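Local coordinates for pyridoxamine 5'-phosphate oxidase-related, FMN-binding protein (Mycobacterium smegmatis, PDB 6ECI), which binds FAD and sequesters it, which protects mycobacteria against hypoxic and oxidative stress, at the interface of chains A and B. Residues are numbered along the deposited sequence; one frame, centred on the assembly and turned at random. Chains: chain A/B, Pyridoxamine 5'-phosphate oxidase-related, FMN-binding protein.

Contact 1: the interface of chains A and B. Residues chain A 25-27, 32, 34; chain B 25, 27, 32.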
# COMPACT_ATOMS: atom_id res chain seq x y z
N VAL A 25 2.77 3.41 -6.76
CA VAL A 25 1.43 3.58 -7.31
C VAL A 25 1.51 4.57 -8.47
O VAL A 25 1.82 5.75 -8.26
CB VAL A 25 0.41 4.06 -6.25
CG1 VAL A 25 -0.95 4.27 -6.89
CG2 VAL A 25 0.31 3.05 -5.13
N THR A 26 1.23 4.09 -9.67
CA THR A 26 1.20 4.91 -10.88
C THR A 26 -0.24 5.19 -11.28
O THR A 26 -1.16 4.46 -10.91
CB THR A 26 1.94 4.20 -12.02
OG1 THR A 26 1.31 2.93 -12.28
CG2 THR A 26 3.40 3.97 -11.66
N THR A 27 -0.43 6.26 -12.05
CA THR A 27 -1.78 6.71 -12.36
C THR A 27 -1.85 7.34 -13.74
O THR A 27 -1.05 8.23 -14.06
CB THR A 27 -2.27 7.71 -11.31
OG1 THR A 27 -2.14 7.14 -10.01
CG2 THR A 27 -3.73 8.07 -11.56
N SER A 32 -5.35 3.46 -12.10
CA SER A 32 -4.11 3.43 -11.34
C SER A 32 -3.65 1.99 -11.12
O SER A 32 -4.46 1.06 -11.10
CB SER A 32 -4.27 4.13 -9.99
OG SER A 32 -4.91 3.28 -9.05
N ILE A 34 -0.65 -0.47 -8.78
CA ILE A 34 0.17 -0.53 -7.58
C ILE A 34 1.18 -1.65 -7.73
O ILE A 34 0.85 -2.75 -8.19
CB ILE A 34 -0.70 -0.70 -6.31
CG1 ILE A 34 0.18 -0.98 -5.09
CG2 ILE A 34 -1.74 -1.79 -6.50
CD1 ILE A 34 -0.55 -0.78 -3.78
N VAL B 25 -6.55 2.21 -2.44
CA VAL B 25 -6.01 3.16 -3.41
C VAL B 25 -7.18 3.69 -4.23
O VAL B 25 -7.89 2.92 -4.89
CB VAL B 25 -4.95 2.51 -4.32
CG1 VAL B 25 -4.52 3.47 -5.41
CG2 VAL B 25 -3.75 2.06 -3.49
N THR B 27 -8.60 6.80 -7.04
CA THR B 27 -8.10 7.51 -8.21
C THR B 27 -9.13 8.51 -8.71
O THR B 27 -10.30 8.16 -8.91
CB THR B 27 -7.74 6.53 -9.33
OG1 THR B 27 -6.82 5.56 -8.83
CG2 THR B 27 -7.11 7.26 -10.50
N SER B 32 -3.76 9.86 -7.69
CA SER B 32 -4.18 8.82 -6.78
C SER B 32 -4.00 9.25 -5.33
O SER B 32 -3.21 10.14 -5.02
CB SER B 32 -3.39 7.53 -7.03
OG SER B 32 -3.70 6.99 -8.30
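A:Val25 and B:Val25 meet tip to tip across the local two-fold axis, their CG1 methyls 3.9 Å apart, and form the apolar centre of this patch of the interface of the deposited two-chain assembly, probably the biological dimer as is usual in this family. Both come from strand 21-28 of their own chain. In each copy CG1 lies anti to the backbone N (chi1 178° in A), which points that methyl at its twin and leaves CG2 on the side of the backbone N. A:Ile34 flanks the pair from the neighbouring strand 31-41, bringing its CD1 within 4.3 Å of CG2 of B:Val25.

Next outward come the serines. CG1 of A:Val25 lies 4.1 Å from CB of B:Ser32, whereas on the symmetry-related side CG1 of B:Val25 has OG of A:Ser32 as its neighbour at 3.7 Å. The two serine hydroxyls are modelled in different rotamers (chi1 80° in A, -66° in B), a difference that is doubtful because OG of B:Ser32 belongs to a pair placed impossibly close.

At the rim A:Thr27 and B:Thr27 also face each other end-on, with their CG2 methyls 3.6 Å apart. In each threonine the methyl faces its twin and the hydroxyl faces a serine of the partner. Mixed polar and apolar packing follows: methyl on methyl across the axis, hydroxyl toward hydroxyl beside it. The modelled distance between OG1 of A:Thr27 and OG of B:Ser32 is too short to be real, so that pairing is doubtful in detail. Within chain B, OG1 of B:Thr27 and OG of B:Ser32 make a weak hydrogen bond at best. In the twin serine-threonine pair, the hydroxyl OG of A:Ser32 donates a 3.0 Å hydrogen bond to OG1 of B:Thr27.

Contact 2: the interface of chains A and B. Residues chain A 32-34; chain B 66, 83.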
# COMPACT_ATOMS: atom_id res chain seq x y z
N SER A 32 -5.35 3.46 -12.10
CA SER A 32 -4.11 3.43 -11.34
C SER A 32 -3.65 1.99 -11.12
O SER A 32 -4.46 1.06 -11.10
CB SER A 32 -4.27 4.13 -9.99
OG SER A 32 -4.91 3.28 -9.05
N HIS A 33 -2.34 1.83 -10.94
CA HIS A 33 -1.72 0.54 -10.70
C HIS A 33 -0.81 0.64 -9.48
O HIS A 33 -0.26 1.71 -9.19
CB HIS A 33 -0.92 0.07 -11.91
CG HIS A 33 -1.77 -0.32 -13.08
ND1 HIS A 33 -2.35 0.60 -13.92
CD2 HIS A 33 -2.15 -1.54 -13.53
CE1 HIS A 33 -3.05 -0.03 -14.85
NE2 HIS A 33 -2.94 -1.33 -14.63
N ILE A 34 -0.65 -0.47 -8.78
CA ILE A 34 0.17 -0.53 -7.58
C ILE A 34 1.18 -1.65 -7.73
O ILE A 34 0.85 -2.75 -8.19
CB ILE A 34 -0.70 -0.70 -6.31
CG1 ILE A 34 0.18 -0.98 -5.09
CG2 ILE A 34 -1.74 -1.79 -6.50
CD1 ILE A 34 -0.55 -0.78 -3.78
N LEU B 66 -8.80 0.30 -5.44
CA LEU B 66 -7.83 -0.77 -5.35
C LEU B 66 -7.60 -1.12 -3.89
O LEU B 66 -7.54 -0.23 -3.03
CB LEU B 66 -6.50 -0.37 -5.99
CG LEU B 66 -6.42 -0.44 -7.51
CD1 LEU B 66 -5.09 0.11 -8.00
CD2 LEU B 66 -6.57 -1.88 -7.94
N ARG B 83 -9.39 -5.44 -7.15
CA ARG B 83 -10.15 -4.38 -7.80
C ARG B 83 -11.62 -4.60 -7.52
O ARG B 83 -12.15 -5.69 -7.77
CB ARG B 83 -9.90 -4.36 -9.31
CG ARG B 83 -8.45 -4.21 -9.71
CD ARG B 83 -8.30 -3.44 -11.02
NE ARG B 83 -6.94 -3.50 -11.53
CZ ARG B 83 -6.09 -2.46 -11.57
NH1 ARG B 83 -6.47 -1.27 -11.14
NH2 ARG B 83 -4.87 -2.63 -12.05
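B:Arg83 reaches across to the backbone of A:Ser32 and the ring of A:His33, tying strand 76-88 of one subunit to strand 31-41 of the other in this member of the pyridoxamine 5'-phosphate oxidase-related, flavin/deazaflavin-dependent oxidoreductase (FDOR) family.

The hydrogen bond runs from the guanidinium NH1 of B:Arg83 to the carbonyl O of A:Ser32 at 3.1 Å. It is close to straight, with an angle of 176° at the hydrogen. The C=O...N angle of 178° places the donor along the C=O axis. The acceptor also lies in the guanidinium plane, which probably helps to hold the group's orientation. The arginine chain, bent at chi2, carries the guanidinium to this carbonyl.

Contact with the imidazole is of another kind. Guanidinium and ring planes stand 75° apart. NH2 of B:Arg83 is raised from the ring plane and lies out beyond the CD2-NE2 border, not over the ring, 3.3 Å from CD2 of A:His33. Since A:His33 also lines the FAD pocket, the arginine probably helps to position a wall of the flavin site from the neighbouring subunit.

B:Leu66 of strand 64-72 packs by van der Waals contact. Its CD1 lies against the hydroxyl of A:Ser32 and 3.3 Å from the backbone O of the same residue. The apolar part is the approach of CD1 to CG2 of A:Ile34 at 4.1 Å, where the two side chains run alongside each other, pointing opposite ways.

The C-alpha centres of contact 1 and contact 2 lie about 5 Å apart, and both contain A:Ser32 and A:Ile34 of strand 31-41. They are thus neighbouring zones of one surface: in contact 1 this strand of chain A faces B strands 21-28 and 31-41, in contact 2 it faces B strands 64-72 and 76-88. The hydroxyl of A:Ser32 makes the polar contact in contact 1, while in contact 2 its main-chain carbonyl accepts the hydrogen bond. Two-fold symmetry repeats both zones. The strand contributes both to the chain contact and, through A:His33, to the FAD pocket, so the two lie close together.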